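Local coordinates for protein lipase aflb (Neosartorya fumigata, PDB 6IDY) that probably hydrolyses ester bonds of lipids as a fungal lipase with an alpha/beta-hydrolase core, and carries a bound calcium ion, at residues Ala280-Trp286 and Tyr425-Gly431. Numbering follows the deposited sequence.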
loop_
_atom_site.group_PDB
_atom_site.type_symbol
_atom_site.label_atom_id
_atom_site.label_comp_id
_atom_site.label_asym_id
_atom_site.label_seq_id
_atom_site.Cartn_x
_atom_site.Cartn_y
_atom_site.Cartn_z
ATOM N N ALA A 280 4.790 -21.363 6.872
ATOM C CA ALA A 280 5.871 -20.952 5.963
ATOM C C ALA A 280 5.352 -19.810 5.085
ATOM O O ALA A 280 4.434 -19.985 4.278
ATOM C CB ALA A 280 6.343 -22.133 5.118
ATOM N N CYS A 281 5.893 -18.614 5.318
ATOM C CA CYS A 281 5.446 -17.386 4.665
ATOM C C CYS A 281 6.613 -16.603 4.091
ATOM O O CYS A 281 7.517 -17.206 3.541
ATOM C CB CYS A 281 4.628 -16.561 5.655
ATOM S SG CYS A 281 3.363 -17.522 6.523
ATOM N N THR A 282 6.584 -15.268 4.167
ATOM C CA THR A 282 7.678 -14.450 3.652
ATOM C C THR A 282 8.199 -13.583 4.801
ATOM O O THR A 282 7.472 -13.430 5.793
ATOM C CB THR A 282 7.259 -13.633 2.395
ATOM O OG1 THR A 282 6.770 -12.350 2.781
ATOM C CG2 THR A 282 6.252 -14.354 1.496
ATOM N N PRO A 283 9.426 -12.994 4.702
ATOM C CA PRO A 283 9.916 -12.135 5.794
ATOM C C PRO A 283 8.958 -11.010 6.179
ATOM O O PRO A 283 8.695 -10.852 7.365
ATOM C CB PRO A 283 11.235 -11.577 5.243
ATOM C CG PRO A 283 11.698 -12.595 4.278
ATOM C CD PRO A 283 10.436 -13.102 3.625
ATOM N N SER A 284 8.414 -10.254 5.191
ATOM C CA SER A 284 7.509 -9.134 5.470
ATOM C C SER A 284 6.180 -9.569 6.075
ATOM O O SER A 284 5.620 -8.808 6.859
ATOM C CB SER A 284 7.296 -8.259 4.241
ATOM O OG SER A 284 6.368 -8.824 3.334
ATOM N N LEU A 285 5.686 -10.784 5.738
ATOM C CA LEU A 285 4.442 -11.291 6.329
ATOM C C LEU A 285 4.661 -11.541 7.819
ATOM O O LEU A 285 3.889 -11.038 8.635
ATOM C CB LEU A 285 3.910 -12.564 5.628
ATOM C CG LEU A 285 3.567 -12.474 4.123
ATOM C CD1 LEU A 285 2.766 -13.684 3.669
ATOM C CD2 LEU A 285 2.786 -11.198 3.782
ATOM N N TRP A 286 5.758 -12.253 8.172
ATOM C CA TRP A 286 6.095 -12.533 9.560
ATOM C C TRP A 286 6.386 -11.276 10.370
ATOM O O TRP A 286 5.926 -11.185 11.508
ATOM C CB TRP A 286 7.232 -13.561 9.678
ATOM C CG TRP A 286 6.756 -14.979 9.547
ATOM C CD1 TRP A 286 7.158 -15.895 8.623
ATOM C CD2 TRP A 286 5.737 -15.622 10.334
ATOM N NE1 TRP A 286 6.474 -17.078 8.800
ATOM C CE2 TRP A 286 5.603 -16.940 9.849
ATOM C CE3 TRP A 286 4.937 -15.215 11.420
ATOM C CZ2 TRP A 286 4.698 -17.851 10.397
ATOM C CZ3 TRP A 286 4.055 -16.126 11.978
ATOM C CH2 TRP A 286 3.944 -17.428 11.471
ATOM N N TYR A 425 6.544 -16.724 -3.909
ATOM C CA TYR A 425 7.717 -16.322 -3.130
ATOM C C TYR A 425 8.463 -17.524 -2.589
ATOM O O TYR A 425 7.885 -18.355 -1.890
ATOM C CB TYR A 425 7.352 -15.353 -1.995
ATOM C CG TYR A 425 8.564 -14.760 -1.307
ATOM C CD1 TYR A 425 9.204 -15.436 -0.270
ATOM C CD2 TYR A 425 9.070 -13.519 -1.687
ATOM C CE1 TYR A 425 10.323 -14.895 0.365
ATOM C CE2 TYR A 425 10.172 -12.960 -1.044
ATOM C CZ TYR A 425 10.796 -13.654 -0.020
ATOM O OH TYR A 425 11.890 -13.114 0.616
ATOM N N LYS A 426 9.750 -17.614 -2.936
ATOM C CA LYS A 426 10.645 -18.695 -2.530
ATOM C C LYS A 426 12.044 -18.124 -2.264
ATOM O O LYS A 426 12.478 -17.250 -3.011
ATOM C CB LYS A 426 10.705 -19.802 -3.606
ATOM C CG LYS A 426 9.406 -20.582 -3.756
ATOM C CD LYS A 426 9.391 -21.527 -4.950
ATOM C CE LYS A 426 8.001 -22.091 -5.145
ATOM N NZ LYS A 426 8.005 -23.326 -5.975
ATOM N N PRO A 427 12.771 -18.583 -1.219
ATOM C CA PRO A 427 12.371 -19.597 -0.231
ATOM C C PRO A 427 11.443 -19.029 0.839
ATOM O O PRO A 427 11.579 -17.867 1.217
ATOM C CB PRO A 427 13.713 -20.094 0.317
ATOM C CG PRO A 427 14.639 -18.911 0.200
ATOM C CD PRO A 427 14.126 -18.056 -0.944
ATOM N N LYS A 428 10.465 -19.830 1.287
ATOM C CA LYS A 428 9.543 -19.397 2.331
ATOM C C LYS A 428 10.208 -19.502 3.696
ATOM O O LYS A 428 11.208 -20.206 3.837
ATOM C CB LYS A 428 8.188 -20.119 2.246
ATOM C CG LYS A 428 7.288 -19.475 1.202
ATOM C CD LYS A 428 5.895 -20.056 1.151
ATOM C CE LYS A 428 5.086 -19.405 0.049
ATOM N NZ LYS A 428 5.556 -19.806 -1.307
ATOM N N THR A 429 9.734 -18.711 4.667
ATOM C CA THR A 429 10.341 -18.639 5.998
ATOM C C THR A 429 9.324 -18.912 7.092
ATOM O O THR A 429 8.159 -18.555 6.946
ATOM C CB THR A 429 11.003 -17.258 6.222
ATOM O OG1 THR A 429 9.988 -16.258 6.231
ATOM C CG2 THR A 429 12.044 -16.910 5.161
ATOM N N PHE A 430 9.782 -19.496 8.204
ATOM C CA PHE A 430 8.947 -19.815 9.362
ATOM C C PHE A 430 8.950 -18.724 10.439
ATOM O O PHE A 430 8.168 -18.801 11.380
ATOM C CB PHE A 430 9.390 -21.156 9.964
ATOM C CG PHE A 430 8.839 -22.350 9.232
ATOM C CD1 PHE A 430 9.371 -22.743 8.004
ATOM C CD2 PHE A 430 7.804 -23.099 9.775
ATOM C CE1 PHE A 430 8.863 -23.857 7.330
ATOM C CE2 PHE A 430 7.300 -24.214 9.099
ATOM C CZ PHE A 430 7.837 -24.589 7.889
ATOM N N GLY A 431 9.833 -17.740 10.306
ATOM C CA GLY A 431 9.945 -16.646 11.262
ATOM C C GLY A 431 10.539 -15.400 10.655
ATOM O O GLY A 431 11.071 -15.442 9.547
#
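Ala280, Thr429 and Trp286 bury the most surface here. Thr429 forms a single antiparallel, hydrogen-bonded bridge with Cys281: Cys281 N donates to Thr429 O at 2.8 Å, and Thr429 N to Cys281 O at 2.9 Å. Thr429 O is shared, also accepting a hydrogen bond from Trp286 NE1 at 2.9 Å, so the indole N-H, within the short helix 283-287, ties that helix to the bridge. Gly431 CA packs over the five-membered ring of Trp286 in a CH-pi contact, 4.1 Å from its centroid. The methyl CB of Ala280 offers a small apolar surface, lying over the face of the Phe430 ring (CH-pi) and 4.0 Å from Lys428 CB. Farther along, Thr282 CB packs on the face of the Tyr425 ring, whose OH is hydrogen-bonded to Asn203 OD1, while Thr282 OG1 is hydrogen-bonded to Leu202 O. Cys281, turned away from 425-431, is disulfide-bonded to Cys273. At the protein surface, the contact thus ties the loop following helix 414-424 to helix 283-287 and the loop leading into it, after strand 253-259.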